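Local structure of lipid-transfer protein (Thermomonospora curvata, 6OK1) at residues P5-I10 with A96-I101; T147-V152 with E207-L212; Q276-S281 with L308-R313; N349-A354 with S383-G388. The protein is of unknown function but is a lipid-transfer protein of the thiolase fold that assembles with a second copy of itself and another protein. One frame throughout, in Å; residues are numbered along the deposited sequence. Where two conformers were deposited one is given.

Contact 1 of 4, residues P5-I10 with A96-I101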
loop_
_atom_site.group_PDB
_atom_site.type_symbol
_atom_site.label_atom_id
_atom_site.label_comp_id
_atom_site.label_asym_id
_atom_site.label_seq_id
_atom_site.Cartn_x
_atom_site.Cartn_y
_atom_site.Cartn_z
ATOM N N PRO A 5 -7.005 18.607 -13.934
ATOM C CA PRO A 5 -5.792 19.208 -14.496
ATOM C C PRO A 5 -5.677 20.669 -14.108
ATOM O O PRO A 5 -6.622 21.448 -14.261
ATOM C CB PRO A 5 -5.961 19.022 -16.007
ATOM C CG PRO A 5 -6.861 17.847 -16.121
ATOM C CD PRO A 5 -7.841 18.018 -14.993
ATOM N N GLY A 6 -4.508 21.035 -13.593
ATOM C CA GLY A 6 -4.246 22.388 -13.166
ATOM C C GLY A 6 -4.845 22.771 -11.834
ATOM O O GLY A 6 -4.592 23.884 -11.357
ATOM N N ALA A 7 -5.617 21.884 -11.205
ATOM C CA ALA A 7 -6.303 22.242 -9.963
ATOM C C ALA A 7 -5.345 22.315 -8.785
ATOM O O ALA A 7 -5.590 23.064 -7.828
ATOM C CB ALA A 7 -7.411 21.234 -9.673
ATOM N N ALA A 8 -4.273 21.529 -8.816
ATOM C CA ALA A 8 -3.329 21.456 -7.716
ATOM C C ALA A 8 -1.928 21.768 -8.206
ATOM O O ALA A 8 -1.624 21.700 -9.402
ATOM C CB ALA A 8 -3.327 20.053 -7.079
ATOM N N ALA A 9 -1.055 22.083 -7.256
ATOM C CA ALA A 9 0.301 22.425 -7.609
ATOM C C ALA A 9 1.275 21.983 -6.519
ATOM O O ALA A 9 0.918 21.927 -5.342
ATOM C CB ALA A 9 0.417 23.942 -7.817
ATOM N N ILE A 10 2.524 21.752 -6.913
ATOM C CA ILE A 10 3.604 21.515 -5.959
ATOM C C ILE A 10 4.193 22.852 -5.541
ATOM O O ILE A 10 4.724 23.612 -6.363
ATOM C CB ILE A 10 4.690 20.597 -6.534
ATOM C CG1 ILE A 10 4.101 19.223 -6.885
ATOM C CG2 ILE A 10 5.828 20.453 -5.509
ATOM C CD1 ILE A 10 5.072 18.283 -7.552
ATOM N N ALA A 96 -6.875 14.379 -4.184
ATOM C CA ALA A 96 -7.449 14.729 -2.885
ATOM C C ALA A 96 -7.700 16.228 -2.792
ATOM O O ALA A 96 -8.693 16.670 -2.185
ATOM C CB ALA A 96 -6.518 14.280 -1.754
ATOM N N VAL A 97 -6.807 17.027 -3.379
ATOM C CA VAL A 97 -6.993 18.476 -3.382
ATOM C C VAL A 97 -8.175 18.854 -4.273
ATOM O O VAL A 97 -9.051 19.639 -3.878
ATOM C CB VAL A 97 -5.697 19.175 -3.821
ATOM C CG1 VAL A 97 -5.934 20.672 -4.143
ATOM C CG2 VAL A 97 -4.635 19.042 -2.740
ATOM N N ALA A 98 -8.222 18.291 -5.482
ATOM C CA ALA A 98 -9.259 18.654 -6.440
ATOM C C ALA A 98 -10.656 18.328 -5.923
ATOM O O ALA A 98 -11.622 19.046 -6.235
ATOM C CB ALA A 98 -9.011 17.943 -7.771
ATOM N N THR A 99 -10.796 17.253 -5.149
ATOM C CA THR A 99 -12.097 16.830 -4.646
ATOM C C THR A 99 -12.433 17.440 -3.292
ATOM O O THR A 99 -13.518 17.172 -2.767
ATOM C CB THR A 99 -12.166 15.304 -4.527
ATOM O OG1 THR A 99 -11.111 14.857 -3.652
ATOM C CG2 THR A 99 -12.060 14.646 -5.905
ATOM N N GLY A 100 -11.535 18.227 -2.715
ATOM C CA GLY A 100 -11.780 18.843 -1.423
ATOM C C GLY A 100 -11.594 17.936 -0.235
ATOM O O GLY A 100 -11.941 18.307 0.888
ATOM N N ILE A 101 -11.047 16.748 -0.428
ATOM C CA ILE A 101 -10.799 15.856 0.699
ATOM C C ILE A 101 -9.686 16.411 1.584
ATOM O O ILE A 101 -9.736 16.316 2.819
ATOM C CB ILE A 101 -10.464 14.448 0.173
ATOM C CG1 ILE A 101 -11.725 13.781 -0.390
ATOM C CG2 ILE A 101 -9.825 13.590 1.262
ATOM C CD1 ILE A 101 -12.876 13.591 0.656
#
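Val-97 meets Ala-8 where the last turn of helix 86-98 passes the start of strand 8-15. Its side chain leaves the helix facing the strand. CB of Val-97 lies 4.1 Å from CB of Ala-8. One bond further out, CG1 lies beside the same methyl, with Val-97 CG1 4.0 Å from Ala-8 CB. This branch stands anti to the backbone N (chi1 167°), which turns it to the strand. It also comes to the fringe of the backbone, 4.4 Å between Val-97 CG1 and Ala-7 O. The side chain also touches Ser-228 on strand 219-228.

A second pair sits next along the chain. Ala-7 CB and Ala-98 CB approach tip to tip at 4.1 Å. These small side chains let the two backbones come close, with 5.8 Å between Ala-7 CA and Ala-98 CA. All of this is apolar packing. The strand is held instead by its sheet partners: Ala-8 bonds through its backbone to Ile-242, and Ala-9 to Val-227.

Just past the contact Gly-100 is the first residue to leave helical backbone angles. Its positive phi goes with a bond from Gly-100 N to Val-97 O and a weak one from Ile-101 N to Ala-96 O. Nearby, Ala-98 packs on Ser-2 of the second subunit, and Thr-99 on Thr-99 of that subunit. The contact thus joins a helix to a sheet strand of the thiolase N-terminal half, with a Schellman motif at the C-terminal side of the helix, beside the subunit interface.

Contact 2 of 4, residues T147-V152 with E207-L212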
loop_
_atom_site.group_PDB
_atom_site.type_symbol
_atom_site.label_atom_id
_atom_site.label_comp_id
_atom_site.label_asym_id
_atom_site.label_seq_id
_atom_site.Cartn_x
_atom_site.Cartn_y
_atom_site.Cartn_z
ATOM N N THR A 147 17.742 -10.507 -10.395
ATOM C CA THR A 147 17.972 -9.097 -10.130
ATOM C C THR A 147 17.223 -8.177 -11.085
ATOM O O THR A 147 16.943 -8.543 -12.236
ATOM C CB THR A 147 19.456 -8.751 -10.246
ATOM O OG1 THR A 147 19.861 -8.829 -11.615
ATOM C CG2 THR A 147 20.304 -9.710 -9.410
ATOM N N PRO A 148 16.967 -6.948 -10.647
ATOM C CA PRO A 148 16.358 -5.961 -11.551
ATOM C C PRO A 148 17.175 -5.704 -12.784
ATOM O O PRO A 148 16.595 -5.530 -13.854
ATOM C CB PRO A 148 16.239 -4.706 -10.683
ATOM C CG PRO A 148 16.118 -5.242 -9.270
ATOM C CD PRO A 148 16.997 -6.468 -9.239
ATOM N N ALA A 149 18.502 -5.695 -12.680
ATOM C CA ALA A 149 19.313 -5.514 -13.875
ATOM C C ALA A 149 19.039 -6.611 -14.892
ATOM O O ALA A 149 18.946 -6.342 -16.098
ATOM C CB ALA A 149 20.789 -5.511 -13.523
ATOM N N GLN A 150 18.922 -7.853 -14.429
ATOM C CA GLN A 150 18.656 -8.951 -15.354
ATOM C C GLN A 150 17.259 -8.837 -15.931
ATOM O O GLN A 150 17.040 -9.118 -17.117
ATOM C CB GLN A 150 18.824 -10.279 -14.634
ATOM C CG GLN A 150 20.276 -10.548 -14.186
ATOM C CD GLN A 150 20.387 -11.612 -13.117
ATOM O OE1 GLN A 150 19.378 -12.056 -12.539
ATOM N NE2 GLN A 150 21.626 -12.028 -12.829
ATOM N N TRP A 151 16.292 -8.434 -15.101
ATOM C CA TRP A 151 14.935 -8.293 -15.611
ATOM C C TRP A 151 14.881 -7.259 -16.726
ATOM O O TRP A 151 14.182 -7.460 -17.722
ATOM C CB TRP A 151 13.955 -7.943 -14.469
ATOM C CG TRP A 151 13.900 -8.972 -13.431
ATOM C CD1 TRP A 151 14.115 -10.293 -13.594
ATOM C CD2 TRP A 151 13.677 -8.769 -12.015
ATOM N NE1 TRP A 151 14.044 -10.941 -12.369
ATOM C CE2 TRP A 151 13.764 -10.028 -11.396
ATOM C CE3 TRP A 151 13.407 -7.639 -11.228
ATOM C CZ2 TRP A 151 13.608 -10.202 -10.031
ATOM C CZ3 TRP A 151 13.238 -7.808 -9.870
ATOM C CH2 TRP A 151 13.354 -9.083 -9.282
ATOM N N VAL A 152 15.626 -6.155 -16.578
ATOM C CA VAL A 152 15.675 -5.106 -17.588
ATOM C C VAL A 152 16.450 -5.588 -18.801
ATOM O O VAL A 152 16.096 -5.284 -19.950
ATOM C CB VAL A 152 16.293 -3.816 -17.000
ATOM C CG1 VAL A 152 16.585 -2.783 -18.106
ATOM C CG2 VAL A 152 15.358 -3.196 -15.939
ATOM N N GLU A 207 24.627 -8.922 -19.703
ATOM C CA GLU A 207 24.558 -8.403 -21.055
ATOM C C GLU A 207 23.097 -8.154 -21.401
ATOM O O GLU A 207 22.253 -9.023 -21.138
ATOM C CB GLU A 207 25.170 -9.371 -22.070
ATOM C CG GLU A 207 26.660 -9.642 -21.828
ATOM C CD GLU A 207 27.273 -10.533 -22.910
ATOM O OE1 GLU A 207 27.003 -10.296 -24.104
ATOM O OE2 GLU A 207 27.982 -11.491 -22.567
ATOM N N PRO A 208 22.761 -7.014 -22.023
ATOM C CA PRO A 208 23.673 -6.002 -22.599
ATOM C C PRO A 208 23.974 -4.798 -21.711
ATOM O O PRO A 208 24.232 -3.709 -22.236
ATOM C CB PRO A 208 22.909 -5.553 -23.836
ATOM C CG PRO A 208 21.465 -5.578 -23.362
ATOM C CD PRO A 208 21.379 -6.818 -22.510
ATOM N N LEU A 209 23.913 -4.967 -20.396
ATOM C CA LEU A 209 24.108 -3.865 -19.451
ATOM C C LEU A 209 25.508 -3.917 -18.843
ATOM O O LEU A 209 25.886 -4.912 -18.212
ATOM C CB LEU A 209 23.066 -3.904 -18.328
ATOM C CG LEU A 209 21.677 -3.365 -18.665
ATOM C CD1 LEU A 209 21.023 -4.116 -19.790
ATOM C CD2 LEU A 209 20.803 -3.417 -17.428
ATOM N N HIS A 210 26.239 -2.812 -18.982
ATOM C CA HIS A 210 27.490 -2.564 -18.289
ATOM C C HIS A 210 27.213 -2.075 -16.867
ATOM O O HIS A 210 26.121 -1.618 -16.538
ATOM C CB HIS A 210 28.298 -1.485 -19.019
ATOM C CG HIS A 210 28.794 -1.881 -20.379
ATOM N ND1 HIS A 210 30.074 -2.345 -20.586
ATOM C CD2 HIS A 210 28.211 -1.834 -21.600
ATOM C CE1 HIS A 210 30.252 -2.591 -21.874
ATOM N NE2 HIS A 210 29.127 -2.312 -22.511
ATOM N N LEU A 211 28.263 -2.061 -16.055
ATOM C CA LEU A 211 28.162 -1.448 -14.731
ATOM C C LEU A 211 27.621 -0.022 -14.810
ATOM O O LEU A 211 26.748 0.362 -14.026
ATOM C CB LEU A 211 29.535 -1.473 -14.077
ATOM C CG LEU A 211 29.626 -0.806 -12.718
ATOM C CD1 LEU A 211 28.653 -1.425 -11.742
ATOM C CD2 LEU A 211 31.031 -0.961 -12.220
ATOM N N LEU A 212 28.088 0.768 -15.778
ATOM C CA LEU A 212 27.653 2.153 -15.842
ATOM C C LEU A 212 26.267 2.338 -16.483
ATOM O O LEU A 212 25.817 3.478 -16.590
ATOM C CB LEU A 212 28.722 3.006 -16.567
ATOM C CG LEU A 212 29.908 3.342 -15.664
ATOM C CD1 LEU A 212 31.026 3.939 -16.476
ATOM C CD2 LEU A 212 29.492 4.304 -14.562
#
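Leu-209 points its side chain at the first turns of helix 148-163. One methyl, CD2, does the touching. CG stands anti to the carbonyl carbon (chi1 -79°), and CD2 comes up against Ala-149 and Val-152, one helical turn apart. Ala-149 CB faces Leu-209, and the two methyl carbons, Ala-149 CB and Leu-209 CD2, are 4.4 Å apart. Val-152 sends its CG1 branch to the same methyl, with 4.3 Å between Val-152 CG1 and Leu-209 CD2. The closest approach is to backbone: Leu-209 CD2 lies 3.7 Å from Ala-149 O. The contact is buried, and its side-chain pairs are all apolar. Phe-297 packs on both Ala-149 and Val-152.

Pro-208, preceded by a cis peptide bond, rests further along the same helix on Ala-153, Ala-156 and Met-160. Glu-207 faces another protein chain of the assembly: it pairs antiparallel with a strand of that chain, so the sheet runs on across the interface.

The helix start is fixed by two reciprocal bonds. Gln-150 N gives to Thr-147 OG1 (3.1 Å), and Thr-147 N gives to Gln-150 OE1 (3.1 Å). The second donor stands above the carbonyl plane of the amide, 52° out of it. Trp-151 turns one ring face to Thr-147 O, which lies over the rim of the ring. Thr-147 and Gln-150 thus form a capping box at the N-terminus of the helix that Leu-209 packs against.

Contact 3 of 4, residues Q276-S281 with L308-R313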
loop_
_atom_site.group_PDB
_atom_site.type_symbol
_atom_site.label_atom_id
_atom_site.label_comp_id
_atom_site.label_asym_id
_atom_site.label_seq_id
_atom_site.Cartn_x
_atom_site.Cartn_y
_atom_site.Cartn_z
ATOM N N GLN A 276 -2.758 9.915 -21.319
ATOM C CA GLN A 276 -3.539 10.640 -20.335
ATOM C C GLN A 276 -2.918 11.997 -20.034
ATOM O O GLN A 276 -3.640 12.990 -19.877
ATOM C CB GLN A 276 -3.662 9.818 -19.052
ATOM C CG GLN A 276 -4.454 8.580 -19.219
ATOM C CD GLN A 276 -4.317 7.706 -18.004
ATOM O OE1 GLN A 276 -5.034 7.885 -17.029
ATOM N NE2 GLN A 276 -3.353 6.802 -18.030
ATOM N N LEU A 277 -1.589 12.051 -19.893
ATOM C CA LEU A 277 -0.929 13.321 -19.593
ATOM C C LEU A 277 -1.225 14.347 -20.664
ATOM O O LEU A 277 -1.497 15.513 -20.358
ATOM C CB LEU A 277 0.569 13.154 -19.494
ATOM C CG LEU A 277 1.046 12.246 -18.377
ATOM C CD1 LEU A 277 2.571 12.112 -18.439
ATOM C CD2 LEU A 277 0.614 12.824 -17.045
ATOM N N TYR A 278 -1.118 13.952 -21.926
ATOM C CA TYR A 278 -1.375 14.908 -23.005
ATOM C C TYR A 278 -2.851 15.285 -23.082
ATOM O O TYR A 278 -3.190 16.450 -23.342
ATOM C CB TYR A 278 -0.894 14.332 -24.332
ATOM C CG TYR A 278 0.592 14.165 -24.403
ATOM C CD1 TYR A 278 1.448 15.203 -24.039
ATOM C CD2 TYR A 278 1.153 12.956 -24.802
ATOM C CE1 TYR A 278 2.811 15.056 -24.080
ATOM C CE2 TYR A 278 2.533 12.801 -24.855
ATOM C CZ TYR A 278 3.352 13.858 -24.495
ATOM O OH TYR A 278 4.716 13.744 -24.529
ATOM N N ALA A 279 -3.750 14.323 -22.895
ATOM C CA ALA A 279 -5.170 14.645 -22.942
ATOM C C ALA A 279 -5.573 15.544 -21.776
ATOM O O ALA A 279 -6.381 16.472 -21.944
ATOM C CB ALA A 279 -6.000 13.368 -22.948
ATOM N N GLN A 280 -5.037 15.279 -20.588
ATOM C CA GLN A 280 -5.406 16.064 -19.411
ATOM C C GLN A 280 -4.964 17.512 -19.570
ATOM O O GLN A 280 -5.709 18.450 -19.259
ATOM C CB GLN A 280 -4.758 15.482 -18.156
ATOM C CG GLN A 280 -5.382 14.193 -17.662
ATOM C CD GLN A 280 -4.522 13.549 -16.599
ATOM O OE1 GLN A 280 -3.479 14.078 -16.255
ATOM N NE2 GLN A 280 -4.946 12.411 -16.086
ATOM N N SER A 281 -3.728 17.698 -20.006
ATOM C CA SER A 281 -3.077 18.997 -20.025
ATOM C C SER A 281 -3.390 19.806 -21.267
ATOM O O SER A 281 -3.066 21.004 -21.303
ATOM C CB SER A 281 -1.562 18.816 -19.932
ATOM O OG SER A 281 -1.032 18.106 -21.056
ATOM N N LEU A 308 6.253 8.173 -25.417
ATOM C CA LEU A 308 5.771 9.516 -25.110
ATOM C C LEU A 308 5.719 10.421 -26.339
ATOM O O LEU A 308 5.362 11.596 -26.210
ATOM C CB LEU A 308 6.651 10.142 -24.022
ATOM C CG LEU A 308 6.653 9.364 -22.690
ATOM C CD1 LEU A 308 7.758 9.886 -21.775
ATOM C CD2 LEU A 308 5.315 9.434 -22.001
ATOM N N GLY A 309 6.053 9.899 -27.517
ATOM C CA GLY A 309 5.854 10.621 -28.753
ATOM C C GLY A 309 6.949 11.596 -29.145
ATOM O O GLY A 309 6.719 12.438 -30.032
ATOM N N PHE A 310 8.122 11.534 -28.522
ATOM C CA PHE A 310 9.203 12.451 -28.874
ATOM C C PHE A 310 9.971 12.021 -30.114
ATOM O O PHE A 310 10.665 12.849 -30.717
ATOM C CB PHE A 310 10.165 12.603 -27.701
ATOM C CG PHE A 310 9.548 13.253 -26.518
ATOM C CD1 PHE A 310 9.159 14.588 -26.568
ATOM C CD2 PHE A 310 9.341 12.544 -25.353
ATOM C CE1 PHE A 310 8.572 15.195 -25.468
ATOM C CE2 PHE A 310 8.746 13.148 -24.246
ATOM C CZ PHE A 310 8.358 14.472 -24.310
ATOM N N CYS A 311 9.868 10.756 -30.507
ATOM C CA CYS A 311 10.469 10.265 -31.744
ATOM C C CYS A 311 9.692 9.020 -32.159
ATOM O O CYS A 311 8.847 8.522 -31.411
ATOM C CB CYS A 311 11.952 9.975 -31.549
ATOM S SG CYS A 311 12.214 8.701 -30.279
ATOM N N ALA A 312 9.993 8.516 -33.354
ATOM C CA ALA A 312 9.321 7.349 -33.905
ATOM C C ALA A 312 9.796 6.062 -33.229
ATOM O O ALA A 312 10.879 6.003 -32.641
ATOM C CB ALA A 312 9.578 7.251 -35.414
ATOM N N ARG A 313 8.968 5.014 -33.330
ATOM C CA ARG A 313 9.347 3.695 -32.821
ATOM C C ARG A 313 10.696 3.269 -33.377
ATOM O O ARG A 313 10.933 3.337 -34.589
ATOM C CB ARG A 313 8.303 2.647 -33.210
ATOM C CG ARG A 313 6.999 2.775 -32.555
ATOM C CD ARG A 313 7.107 2.331 -31.135
ATOM N NE ARG A 313 5.848 2.541 -30.467
ATOM C CZ ARG A 313 5.687 2.409 -29.169
ATOM N NH1 ARG A 313 6.725 2.060 -28.405
ATOM N NH2 ARG A 313 4.489 2.630 -28.656
#
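Tyr-278 of helix 268-281 reaches across to Leu-308, at the end of helix 301-307. That end is a Schellman motif, in which Gly-309 takes positive phi and turns the chain away.

One hydrogen bond joins the segments. Tyr-278 OH gives its proton to Leu-308 O at 2.8 Å. The donor lies in the carbonyl plane, with a C=O...donor angle of 149°. The acceptor sits at the edge of the tyrosine ring, near the ring plane, and Tyr-278 CE2 is 3.4 Å from Leu-308 O. The phenol thus ties down a carbonyl of the turn.

Packing is concentrated at the tip of the tyrosine. Tyr-278 OH lies 3.7 Å from Phe-310 CZ, and the two side chains cross obliquely. Leu-308 CB is 4.1 Å from Tyr-278 OH. The same carbonyl oxygen, Leu-308 O, also stands 4.1 Å above one face of the Phe-310 ring, toward its rim. Leu-373 of strand 371-375 touches Leu-277, Tyr-278 and Leu-308, so this strand backs both sides of the contact.

Past the turn, Arg-313 NH1 makes a salt bridge with Glu-307 OE2.

Within the helix, Leu-277 O accepts twice. Ser-281 OG gives to it at 2.7 Å and Ser-281 N at 3.1 Å. The two donors come from opposite faces of the carbonyl plane.

Contact 4 of 4, residues N349-A354 with S383-G388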
loop_
_atom_site.group_PDB
_atom_site.type_symbol
_atom_site.label_atom_id
_atom_site.label_comp_id
_atom_site.label_asym_id
_atom_site.label_seq_id
_atom_site.Cartn_x
_atom_site.Cartn_y
_atom_site.Cartn_z
ATOM N N ASN A 349 13.165 12.116 -6.258
ATOM C CA ASN A 349 14.056 13.245 -6.464
ATOM C C ASN A 349 13.971 13.790 -7.888
ATOM O O ASN A 349 14.246 14.970 -8.097
ATOM C CB ASN A 349 15.508 12.883 -6.093
ATOM C CG ASN A 349 16.021 11.633 -6.802
ATOM O OD1 ASN A 349 15.327 10.633 -6.893
ATOM N ND2 ASN A 349 17.271 11.682 -7.274
ATOM N N GLY A 350 13.507 12.991 -8.848
ATOM C CA GLY A 350 13.277 13.519 -10.182
ATOM C C GLY A 350 12.085 14.453 -10.246
ATOM O O GLY A 350 12.088 15.424 -11.007
ATOM N N ILE A 351 11.040 14.165 -9.473
ATOM C CA ILE A 351 9.918 15.096 -9.418
ATOM C C ILE A 351 10.394 16.428 -8.861
ATOM O O ILE A 351 10.024 17.488 -9.358
ATOM C CB ILE A 351 8.754 14.500 -8.590
ATOM C CG1 ILE A 351 8.299 13.160 -9.196
ATOM C CG2 ILE A 351 7.587 15.462 -8.557
ATOM C CD1 ILE A 351 7.269 12.370 -8.361
ATOM N N ALA A 352 11.243 16.395 -7.836
ATOM C CA ALA A 352 11.768 17.641 -7.278
ATOM C C ALA A 352 12.525 18.442 -8.333
ATOM O O ALA A 352 12.386 19.665 -8.404
ATOM C CB ALA A 352 12.665 17.331 -6.090
ATOM N N GLU A 353 13.345 17.770 -9.157
ATOM C CA GLU A 353 14.071 18.485 -10.205
ATOM C C GLU A 353 13.108 19.125 -11.194
ATOM O O GLU A 353 13.325 20.256 -11.628
ATOM C CB GLU A 353 15.041 17.551 -10.935
ATOM C CG GLU A 353 15.712 18.159 -12.178
ATOM C CD GLU A 353 16.702 19.286 -11.859
ATOM O OE1 GLU A 353 17.019 19.537 -10.677
ATOM O OE2 GLU A 353 17.162 19.918 -12.821
ATOM N N ALA A 354 12.028 18.422 -11.546
ATOM C CA ALA A 354 11.023 18.997 -12.437
ATOM C C ALA A 354 10.440 20.270 -11.846
ATOM O O ALA A 354 10.185 21.248 -12.559
ATOM C CB ALA A 354 9.925 17.962 -12.689
ATOM N N SER A 383 3.617 5.608 -13.691
ATOM C CA SER A 383 2.932 6.892 -13.559
ATOM C C SER A 383 3.772 7.990 -14.192
ATOM O O SER A 383 4.937 7.796 -14.536
ATOM C CB SER A 383 2.622 7.196 -12.072
ATOM O OG SER A 383 3.777 7.087 -11.252
ATOM N N GLY A 384 3.156 9.164 -14.344
ATOM C CA GLY A 384 3.833 10.309 -14.922
ATOM C C GLY A 384 3.156 11.585 -14.491
ATOM O O GLY A 384 2.019 11.575 -14.002
ATOM N N LEU A 385 3.860 12.692 -14.717
ATOM C CA LEU A 385 3.316 14.024 -14.482
ATOM C C LEU A 385 3.683 14.917 -15.643
ATOM O O LEU A 385 4.734 14.752 -16.256
ATOM C CB LEU A 385 3.881 14.694 -13.234
ATOM C CG LEU A 385 3.690 13.927 -11.926
ATOM C CD1 LEU A 385 4.610 14.490 -10.895
ATOM C CD2 LEU A 385 2.243 13.957 -11.474
ATOM N N ILE A 386 2.846 15.923 -15.889
ATOM C CA ILE A 386 3.314 17.139 -16.550
ATOM C C ILE A 386 3.155 18.259 -15.534
ATOM O O ILE A 386 2.045 18.519 -15.051
ATOM C CB ILE A 386 2.572 17.436 -17.864
ATOM C CG1 ILE A 386 2.884 16.353 -18.908
ATOM C CG2 ILE A 386 2.981 18.828 -18.401
ATOM C CD1 ILE A 386 2.031 16.418 -20.191
ATOM N N LEU A 387 4.279 18.868 -15.164
ATOM C CA LEU A 387 4.310 20.051 -14.316
ATOM C C LEU A 387 4.534 21.271 -15.200
ATOM O O LEU A 387 5.333 21.224 -16.143
ATOM C CB LEU A 387 5.421 19.959 -13.267
ATOM C CG LEU A 387 5.344 18.751 -12.337
ATOM C CD1 LEU A 387 6.457 18.838 -11.333
ATOM C CD2 LEU A 387 4.002 18.690 -11.640
ATOM N N GLY A 388 3.820 22.356 -14.903
ATOM C CA GLY A 388 3.868 23.529 -15.753
ATOM C C GLY A 388 3.841 24.837 -14.990
ATOM O O GLY A 388 3.354 24.935 -13.861
#
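Helix 349-354 and strand 383-388 run in nearly the same direction, their axes 10.0 Å apart at closest and 23° off parallel. Two apolar side-chain pairs bridge them.

Ile-351 meets Leu-385 through its short branch. Ile-351 CG2 and Leu-385 CD1 are 3.9 Å apart, and the two side chains cross at about a right angle. CG2 stands anti to the backbone N, while CG1 lies beside it. Two residues along the strand, Leu-387 brings its CD1 to the helix. Leu-387 CD1 touches the methyl of Ala-354, with 3.8 Å to Ala-354 CB. The same carbon comes within 4.3 Å of Ile-351 O. Ala-354 adds little bulk, and here the backbones come nearest, with 7.1 Å between Ala-354 CA and Leu-387 CA.

Leu-385 and Leu-387 face this helix, while Ile-386 between them turns to the other side of the sheet, where Tyr-278 and Ser-281 of helix 268-281 cover it. Leu-385 touches Cys-87 and Val-90 of helix 86-98. Ile-351 also touches Cys-87, so helices 86-98 and 348-359 meet on this face of the sheet, consistent with the central helices of the layered thiolase fold.

From the N terminus the four contacts follow in series; none nests in or crosses another. Contact 1 closes a loop of 85 residues in the N-terminal thiolase half. Contact 2 closes 54 residues in the same half, across the chain's centre from contact 1, and touches none of the others. Contacts 3 and 4 close 26 and 28 residues in the C-terminal half. These two and contact 1 form a continuous set. Ile-10 packs on Ile-351 and Leu-387, Pro-5 lies against Gln-280, and Leu-277 packs on Ile-386. Contacts 1 and 4 reach the same sheet, so they join the two halves.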